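Local atomic coordinates of putative peptide binding protein (Ruminococcus gnavus, PDB entry 3NOH), a protein that is of unknown function but, as a putative peptide-binding protein, probably binds peptides. Residues S16-N28 and F62-Y76. Sequence-based numbering, arbitrary orientation. Where two conformers were deposited one is given.
Sequences SAQLEGSYIFCMN and FDIYVSETDYALIRY
Leu73 CD1 touches both Leu19 CD2 and the ring of Tyr23, 3.7 Å from Tyr23 CD2. Leu73 CG is anti to the backbone N (chi1 -162°), which turns both methyls to the tyrosine. This is the core of an alpha/beta fold, on the side of the mixed sheet covered by helix 71-86. That helix forms the beta-alpha-beta crossover from strand 61-67 to strand 90-96. Strand 112-116 separates strands 22-27 and 61-67, so these two meet only through side chains. Phe25 CE1 reaches Ile64 CD1 at 4.1 Å. Leu19 CD1 touches Tyr76 CD1 at 3.8 Å, the side chains crossing nearly at right angles. Ala72 CB packs 3.4 Å from Gln18 C. Farther out, Tyr23 OH accepts a nearly straight bond from Glu20 N (2.9 Å, 167°). It also bonds a water that bonds Asp70 OD1, the N-cap residue's oxygen that accepts from Leu73 N. A phenylalanine in place of Tyr23 would probably leave Glu20 N without its acceptor and break the water link to the helix cap. At the exposed edge, Arg75 NH2 salt-bridges a sulfate, probably from the crystallisation liquor. Arg75 NH1 and NH2 both donate to Ala17 O, at 2.7 and 2.9 Å, the oxygen in the guanidinium plane.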
ATOM      1  N   SER A  16       9.672  18.100   4.519  1.00 65.65           N
ATOM      2  CA  SER A  16       8.881  19.369   4.454  1.00 67.29           C
ATOM      3  C   SER A  16       7.566  19.263   3.628  1.00 63.51           C
ATOM      4  O   SER A  16       6.575  19.934   3.947  1.00 65.45           O
ATOM      5  CB  SER A  16       9.754  20.500   3.908  1.00 70.46           C
ATOM      6  OG  SER A  16       8.971  21.635   3.570  1.00 74.68           O
ATOM      7  N   ALA A  17       7.558  18.470   2.551  1.00 56.59           N
ATOM      8  CA  ALA A  17       6.295  18.145   1.848  1.00 50.36           C
ATOM      9  C   ALA A  17       5.350  17.445   2.844  1.00 47.34           C
ATOM     10  O   ALA A  17       5.813  16.654   3.671  1.00 46.21           O
ATOM     11  CB  ALA A  17       6.572  17.217   0.632  1.00 46.11           C
ATOM     12  N   GLN A  18       4.044  17.722   2.768  1.00 45.31           N
ATOM     13  CA  GLN A  18       3.054  17.127   3.693  1.00 42.27           C
ATOM     14  C   GLN A  18       1.988  16.354   2.916  1.00 38.26           C
ATOM     15  O   GLN A  18       1.729  16.696   1.780  1.00 40.21           O
ATOM     16  CB  GLN A  18       2.356  18.229   4.499  1.00 45.97           C
ATOM     17  CG  GLN A  18       3.326  19.158   5.208  1.00 48.56           C
ATOM     18  CD  GLN A  18       2.737  20.502   5.535  1.00 55.59           C
ATOM     19  OE1 GLN A  18       1.788  20.985   4.884  1.00 51.58           O
ATOM     20  NE2 GLN A  18       3.320  21.152   6.537  1.00 61.57           N
ATOM     21  N   LEU A  19       1.354  15.368   3.560  1.00 39.08           N
ATOM     22  CA  LEU A  19       0.254  14.593   2.941  1.00 36.36           C
ATOM     23  C   LEU A  19      -0.944  15.529   2.802  1.00 39.35           C
ATOM     24  O   LEU A  19      -1.241  16.322   3.723  1.00 39.30           O
ATOM     25  CB  LEU A  19      -0.163  13.434   3.843  1.00 38.26           C
ATOM     26  CG  LEU A  19       0.880  12.331   4.047  1.00 31.20           C
ATOM     27  CD1 LEU A  19       0.406  11.347   5.134  1.00 36.13           C
ATOM     28  CD2 LEU A  19       1.137  11.661   2.719  1.00 27.69           C
ATOM     29  N   GLU A  20      -1.611  15.444   1.656  1.00 37.57           N
ATOM     30  CA  GLU A  20      -2.766  16.259   1.365  1.00 40.97           C
ATOM     31  C   GLU A  20      -3.715  15.519   0.411  1.00 37.32           C
ATOM     32  O   GLU A  20      -3.274  14.875  -0.514  1.00 33.78           O
ATOM     33  CB  GLU A  20      -2.302  17.568   0.728  1.00 43.83           C
ATOM     34  CG  GLU A  20      -3.280  18.676   0.834  1.00 59.56           C
ATOM     35  CD  GLU A  20      -3.031  19.731  -0.213  1.00 71.67           C
ATOM     36  OE1 GLU A  20      -1.889  19.774  -0.743  1.00 80.35           O
ATOM     37  OE2 GLU A  20      -3.976  20.495  -0.513  1.00 83.90           O
ATOM     38  N   GLY A  21      -5.016  15.598   0.658  1.00 41.52           N
ATOM     39  CA  GLY A  21      -5.998  14.988  -0.238  1.00 37.96           C
ATOM     40  C   GLY A  21      -6.141  13.502   0.033  1.00 37.52           C
ATOM     41  O   GLY A  21      -5.844  13.020   1.122  1.00 36.07           O
ATOM     42  N   SER A  22      -6.543  12.773  -1.021  1.00 31.97           N
ATOM     43  CA  SER A  22      -6.827  11.339  -0.960  1.00 29.46           C
ATOM     44  C   SER A  22      -5.669  10.558  -1.462  1.00 26.56           C
ATOM     45  O   SER A  22      -4.986  10.960  -2.401  1.00 27.39           O
ATOM     46  CB  SER A  22      -8.047  11.006  -1.869  1.00 27.46           C
ATOM     47  OG  SER A  22      -9.219  11.564  -1.357  1.00 32.90           O
ATOM     48  N   TYR A  23      -5.452   9.417  -0.826  1.00 24.39           N
ATOM     49  CA  TYR A  23      -4.460   8.470  -1.222  1.00 22.71           C
ATOM     50  C   TYR A  23      -5.129   7.148  -1.305  1.00 25.69           C
ATOM     51  O   TYR A  23      -6.246   6.941  -0.790  1.00 24.79           O
ATOM     52  CB  TYR A  23      -3.332   8.419  -0.175  1.00 23.14           C
ATOM     53  CG  TYR A  23      -2.565   9.700  -0.115  1.00 22.29           C
ATOM     54  CD1 TYR A  23      -3.056  10.758   0.613  1.00 26.04           C
ATOM     55  CD2 TYR A  23      -1.352   9.856  -0.802  1.00 23.69           C
ATOM     56  CE1 TYR A  23      -2.382  11.990   0.632  1.00 27.68           C
ATOM     57  CE2 TYR A  23      -0.678  11.063  -0.782  1.00 24.22           C
ATOM     58  CZ  TYR A  23      -1.196  12.123  -0.074  1.00 26.69           C
ATOM     59  OH  TYR A  23      -0.506  13.330  -0.021  1.00 30.20           O
ATOM     60  N   ILE A  24      -4.421   6.252  -1.986  1.00 23.56           N
ATOM     61  CA  ILE A  24      -4.827   4.875  -1.990  1.00 23.61           C
ATOM     62  C   ILE A  24      -3.765   3.925  -1.530  1.00 24.36           C
ATOM     63  O   ILE A  24      -2.580   4.136  -1.773  1.00 23.16           O
ATOM     64  CB  ILE A  24      -5.377   4.430  -3.328  1.00 25.26           C
ATOM     65  CG1 ILE A  24      -4.354   4.489  -4.426  1.00 28.42           C
ATOM     66  CG2 ILE A  24      -6.687   5.187  -3.717  1.00 25.68           C
ATOM     67  CD1 ILE A  24      -4.887   3.638  -5.651  1.00 32.75           C
ATOM     68  N   PHE A  25      -4.230   2.896  -0.793  1.00 23.45           N
ATOM     69  CA  PHE A  25      -3.467   1.715  -0.493  1.00 20.82           C
ATOM     70  C   PHE A  25      -4.051   0.600  -1.312  1.00 25.38           C
ATOM     71  O   PHE A  25      -5.215   0.254  -1.113  1.00 24.02           O
ATOM     72  CB  PHE A  25      -3.456   1.380   0.991  1.00 23.45           C
ATOM     73  CG  PHE A  25      -2.777   0.089   1.319  1.00 22.92           C
ATOM     74  CD1 PHE A  25      -1.423  -0.035   1.182  1.00 25.35           C
ATOM     75  CD2 PHE A  25      -3.524  -1.016   1.771  1.00 25.75           C
ATOM     76  CE1 PHE A  25      -0.795  -1.222   1.459  1.00 25.17           C
ATOM     77  CE2 PHE A  25      -2.870  -2.207   2.074  1.00 28.02           C
ATOM     78  CZ  PHE A  25      -1.527  -2.304   1.900  1.00 27.88           C
ATOM     79  N   CYS A  26      -3.233   0.027  -2.212  1.00 22.70           N
ATOM     80  CA  CYS A  26      -3.751  -0.846  -3.253  1.00 23.04           C
ATOM     81  C   CYS A  26      -2.960  -2.165  -3.225  1.00 21.78           C
ATOM     82  O   CYS A  26      -1.726  -2.145  -3.206  1.00 22.78           O
ATOM     83  CB  CYS A  26      -3.609  -0.153  -4.644  1.00 25.12           C
ATOM     84  SG  CYS A  26      -4.393  -1.077  -5.955  1.00 28.60           S
HETATM   85  N   MSE A  27      -3.687  -3.291  -3.246  1.00 22.81           N
HETATM   86  CA  MSE A  27      -3.112  -4.637  -3.219  1.00 21.83           C
HETATM   87  C   MSE A  27      -3.499  -5.369  -4.480  1.00 24.24           C
HETATM   88  O   MSE A  27      -4.638  -5.242  -4.961  1.00 25.32           O
HETATM   89  CB  MSE A  27      -3.630  -5.420  -1.985  1.00 23.75           C
HETATM   90  CG  MSE A  27      -3.151  -4.824  -0.674  1.00 23.48           C
HETATM   91 SE   MSE A  27      -4.095  -5.539   0.808  0.75 25.55          SE
HETATM   92  CE  MSE A  27      -5.716  -4.492   0.539  1.00 29.52           C
ATOM     93  N   ASN A  28      -2.589  -6.185  -4.982  1.00 23.78           N
ATOM     94  CA  ASN A  28      -2.834  -7.073  -6.108  1.00 23.52           C
ATOM     95  C   ASN A  28      -3.466  -8.387  -5.589  1.00 25.18           C
ATOM     96  O   ASN A  28      -2.800  -9.266  -5.033  1.00 25.82           O
ATOM     97  CB  ASN A  28      -1.516  -7.360  -6.830  1.00 22.65           C
ATOM     98  CG  ASN A  28      -1.713  -8.196  -8.066  1.00 25.93           C
ATOM     99  OD1 ASN A  28      -2.793  -8.803  -8.290  1.00 26.76           O
ATOM    100  ND2 ASN A  28      -0.661  -8.268  -8.881  1.00 26.12           N
ATOM    101  N   PHE A  62       5.547  -8.756   2.188  1.00 24.92           N
ATOM    102  CA  PHE A  62       5.211  -8.145   0.899  1.00 23.61           C
ATOM    103  C   PHE A  62       5.845  -6.782   0.786  1.00 25.31           C
ATOM    104  O   PHE A  62       6.259  -6.185   1.783  1.00 24.92           O
ATOM    105  CB  PHE A  62       3.689  -8.080   0.632  1.00 24.40           C
ATOM    106  CG  PHE A  62       2.927  -7.182   1.567  1.00 23.00           C
ATOM    107  CD1 PHE A  62       2.492  -7.663   2.809  1.00 24.64           C
ATOM    108  CD2 PHE A  62       2.667  -5.868   1.243  1.00 23.85           C
ATOM    109  CE1 PHE A  62       1.812  -6.804   3.680  1.00 26.44           C
ATOM    110  CE2 PHE A  62       1.951  -5.020   2.122  1.00 26.92           C
ATOM    111  CZ  PHE A  62       1.533  -5.496   3.333  1.00 27.22           C
ATOM    112  N   ASP A  63       5.971  -6.311  -0.439  1.00 21.46           N
ATOM    113  CA  ASP A  63       6.538  -5.011  -0.702  1.00 21.48           C
ATOM    114  C   ASP A  63       5.423  -4.000  -0.952  1.00 21.90           C
ATOM    115  O   ASP A  63       4.376  -4.292  -1.567  1.00 20.81           O
ATOM    116  CB  ASP A  63       7.466  -5.076  -1.924  1.00 21.99           C
ATOM    117  CG  ASP A  63       8.683  -5.984  -1.718  1.00 28.39           C
ATOM    118  OD1 ASP A  63       9.066  -6.214  -0.576  1.00 30.85           O
ATOM    119  OD2 ASP A  63       9.238  -6.471  -2.748  1.00 34.06           O
ATOM    120  N   ILE A  64       5.696  -2.753  -0.589  1.00 19.57           N
ATOM    121  CA  ILE A  64       4.846  -1.633  -0.930  1.00 20.15           C
ATOM    122  C   ILE A  64       5.626  -0.660  -1.805  1.00 19.75           C
ATOM    123  O   ILE A  64       6.665  -0.147  -1.394  1.00 19.83           O
ATOM    124  CB  ILE A  64       4.342  -0.853   0.317  1.00 21.38           C
ATOM    125  CG1 ILE A  64       3.541  -1.802   1.213  1.00 21.11           C
ATOM    126  CG2 ILE A  64       3.478   0.351  -0.122  1.00 22.77           C
ATOM    127  CD1 ILE A  64       3.129  -1.237   2.590  1.00 22.77           C
ATOM    128  N   TYR A  65       5.176  -0.414  -3.015  1.00 19.54           N
ATOM    129  CA  TYR A  65       5.800   0.561  -3.902  1.00 17.90           C
ATOM    130  C   TYR A  65       5.257   1.968  -3.674  1.00 20.55           C
ATOM    131  O   TYR A  65       4.117   2.151  -3.281  1.00 19.93           O
ATOM    132  CB  TYR A  65       5.575   0.188  -5.364  1.00 19.07           C
ATOM    133  CG  TYR A  65       6.146  -1.116  -5.823  1.00 20.00           C
ATOM    134  CD1 TYR A  65       7.107  -1.783  -5.112  1.00 21.42           C
ATOM    135  CD2 TYR A  65       5.751  -1.627  -7.056  1.00 20.04           C
ATOM    136  CE1 TYR A  65       7.665  -2.992  -5.580  1.00 23.88           C
ATOM    137  CE2 TYR A  65       6.288  -2.804  -7.537  1.00 21.86           C
ATOM    138  CZ  TYR A  65       7.266  -3.457  -6.819  1.00 25.87           C
ATOM    139  OH  TYR A  65       7.790  -4.653  -7.301  1.00 27.82           O
ATOM    140  N   VAL A  66       6.088   2.968  -3.915  1.00 17.31           N
ATOM    141  CA  VAL A  66       5.723   4.366  -3.728  0.50 18.21           C
ATOM    142  C   VAL A  66       6.470   5.186  -4.771  1.00 20.21           C
ATOM    143  O   VAL A  66       7.594   4.855  -5.111  1.00 20.84           O
ATOM    144  CB  VAL A  66       6.076   4.853  -2.294  0.50 19.51           C
ATOM    145  CG1 VAL A  66       7.578   4.705  -2.003  0.50 16.01           C
ATOM    146  CG2 VAL A  66       5.644   6.306  -2.059  0.50 19.79           C
ATOM    147  N   SER A  67       5.872   6.285  -5.238  1.00 19.98           N
ATOM    148  CA  SER A  67       6.598   7.136  -6.162  1.00 19.26           C
ATOM    149  C   SER A  67       7.705   7.935  -5.433  1.00 19.53           C
ATOM    150  O   SER A  67       7.475   8.561  -4.375  1.00 20.70           O
ATOM    151  CB  SER A  67       5.653   8.150  -6.763  1.00 21.08           C
ATOM    152  OG  SER A  67       6.379   9.146  -7.496  1.00 21.46           O
ATOM    153  N   GLU A  68       8.891   7.907  -6.016  1.00 19.65           N
ATOM    154  CA  GLU A  68      10.070   8.541  -5.425  1.00 20.42           C
ATOM    155  C   GLU A  68      10.014  10.074  -5.369  1.00 24.61           C
ATOM    156  O   GLU A  68      10.844  10.697  -4.673  1.00 26.24           O
ATOM    157  CB  GLU A  68      11.318   8.096  -6.203  1.00 22.31           C
ATOM    158  CG  GLU A  68      11.397   8.648  -7.623  1.00 22.42           C
ATOM    159  CD  GLU A  68      12.432   7.915  -8.515  1.00 27.30           C
ATOM    160  OE1 GLU A  68      13.093   6.944  -8.021  1.00 29.09           O
ATOM    161  OE2 GLU A  68      12.547   8.297  -9.716  1.00 27.04           O
ATOM    162  N   THR A  69       9.064  10.694  -6.092  1.00 21.98           N
ATOM    163  CA  THR A  69       8.865  12.109  -6.019  1.00 22.51           C
ATOM    164  C   THR A  69       7.719  12.559  -5.126  1.00 21.95           C
ATOM    165  O   THR A  69       7.444  13.748  -5.031  1.00 24.30           O
ATOM    166  CB  THR A  69       8.766  12.735  -7.433  1.00 24.07           C
ATOM    167  OG1 THR A  69       7.810  12.032  -8.216  1.00 23.22           O
ATOM    168  CG2 THR A  69      10.128  12.638  -8.169  1.00 24.13           C
ATOM    169  N   ASP A  70       7.068  11.609  -4.449  1.00 22.86           N
ATOM    170  CA  ASP A  70       6.052  11.950  -3.494  1.00 22.23           C
ATOM    171  C   ASP A  70       6.709  11.868  -2.103  1.00 23.01           C
ATOM    172  O   ASP A  70       6.633  10.854  -1.407  1.00 22.28           O
ATOM    173  CB  ASP A  70       4.842  10.982  -3.614  1.00 23.37           C
ATOM    174  CG  ASP A  70       3.668  11.451  -2.802  1.00 24.17           C
ATOM    175  OD1 ASP A  70       3.874  12.284  -1.839  1.00 25.97           O
ATOM    176  OD2 ASP A  70       2.527  10.990  -3.088  1.00 24.43           O
ATOM    177  N   TYR A  71       7.381  12.930  -1.723  1.00 25.04           N
ATOM    178  CA  TYR A  71       8.252  12.861  -0.545  1.00 24.87           C
ATOM    179  C   TYR A  71       7.489  12.638   0.746  1.00 28.39           C
ATOM    180  O   TYR A  71       7.938  11.880   1.625  1.00 27.91           O
ATOM    181  CB  TYR A  71       9.119  14.102  -0.454  1.00 29.18           C
ATOM    182  CG  TYR A  71       9.863  14.441  -1.731  1.00 26.16           C
ATOM    183  CD1 TYR A  71      10.491  13.446  -2.478  1.00 31.39           C
ATOM    184  CD2 TYR A  71       9.976  15.759  -2.161  1.00 33.09           C
ATOM    185  CE1 TYR A  71      11.182  13.745  -3.643  1.00 31.31           C
ATOM    186  CE2 TYR A  71      10.663  16.079  -3.340  1.00 32.46           C
ATOM    187  CZ  TYR A  71      11.258  15.069  -4.073  1.00 36.64           C
ATOM    188  OH  TYR A  71      11.931  15.357  -5.238  1.00 38.76           O
ATOM    189  N   ALA A  72       6.327  13.285   0.869  1.00 26.90           N
ATOM    190  CA  ALA A  72       5.494  13.111   2.033  1.00 27.60           C
ATOM    191  C   ALA A  72       5.003  11.673   2.123  1.00 23.54           C
ATOM    192  O   ALA A  72       4.967  11.123   3.228  1.00 26.68           O
ATOM    193  CB  ALA A  72       4.297  14.047   2.016  1.00 28.92           C
ATOM    194  N   LEU A  73       4.603  11.092   1.000  1.00 24.10           N
ATOM    195  CA  LEU A  73       4.138   9.696   0.991  1.00 22.01           C
ATOM    196  C   LEU A  73       5.250   8.685   1.294  1.00 25.41           C
ATOM    197  O   LEU A  73       4.977   7.639   1.906  1.00 24.21           O
ATOM    198  CB  LEU A  73       3.388   9.318  -0.290  1.00 20.53           C
ATOM    199  CG  LEU A  73       2.523   8.077  -0.226  1.00 22.29           C
ATOM    200  CD1 LEU A  73       1.434   8.115   0.922  1.00 22.40           C
ATOM    201  CD2 LEU A  73       1.866   7.839  -1.617  1.00 21.31           C
ATOM    202  N   ILE A  74       6.481   8.985   0.868  1.00 22.31           N
ATOM    203  CA  ILE A  74       7.586   8.095   1.238  0.50 23.09           C
ATOM    204  C   ILE A  74       7.777   8.140   2.763  1.00 24.78           C
ATOM    205  O   ILE A  74       7.957   7.083   3.380  1.00 23.83           O
ATOM    206  CB  ILE A  74       8.919   8.417   0.525  0.50 23.02           C
ATOM    207  CG1 ILE A  74       8.768   8.321  -0.990  0.50 23.55           C
ATOM    208  CG2 ILE A  74      10.036   7.462   0.999  0.50 22.21           C
ATOM    209  CD1 ILE A  74       9.913   9.019  -1.707  0.50 20.48           C
ATOM    210  N   ARG A  75       7.729   9.335   3.373  1.00 22.80           N
ATOM    211  CA  ARG A  75       7.821   9.488   4.839  0.50 25.50           C
ATOM    212  C   ARG A  75       6.752   8.645   5.532  1.00 27.49           C
ATOM    213  O   ARG A  75       7.042   7.880   6.483  1.00 27.43           O
ATOM    214  CB  ARG A  75       7.641  10.946   5.264  0.50 29.08           C
ATOM    215  CG  ARG A  75       8.849  11.832   5.125  0.50 38.02           C
ATOM    216  CD  ARG A  75       8.892  12.955   6.202  0.50 44.93           C
ATOM    217  NE  ARG A  75       7.610  13.603   6.483  0.50 47.86           N
ATOM    218  CZ  ARG A  75       7.020  14.495   5.693  0.50 42.74           C
ATOM    219  NH1 ARG A  75       7.576  14.842   4.536  0.50 42.75           N
ATOM    220  NH2 ARG A  75       5.862  15.025   6.046  0.50 43.74           N
ATOM    221  N   TYR A  76       5.509   8.790   5.058  1.00 26.73           N
ATOM    222  CA  TYR A  76       4.334   8.033   5.560  1.00 27.86           C
ATOM    223  C   TYR A  76       4.567   6.510   5.413  1.00 25.68           C
ATOM    224  O   TYR A  76       4.352   5.744   6.370  1.00 26.16           O
ATOM    225  CB  TYR A  76       3.043   8.443   4.812  1.00 26.77           C
ATOM    226  CG  TYR A  76       1.890   7.528   5.106  1.00 28.31           C
ATOM    227  CD1 TYR A  76       1.091   7.730   6.238  1.00 29.75           C
ATOM    228  CD2 TYR A  76       1.632   6.416   4.303  1.00 27.60           C
ATOM    229  CE1 TYR A  76       0.029   6.809   6.558  1.00 34.44           C
ATOM    230  CE2 TYR A  76       0.585   5.514   4.618  1.00 28.45           C
ATOM    231  CZ  TYR A  76      -0.193   5.727   5.734  1.00 31.49           C
ATOM    232  OH  TYR A  76      -1.204   4.824   5.994  1.00 37.47           O
TER
HETATM  233  O   HOH W   1       1.486  13.648  -1.554  1.00 29.66           O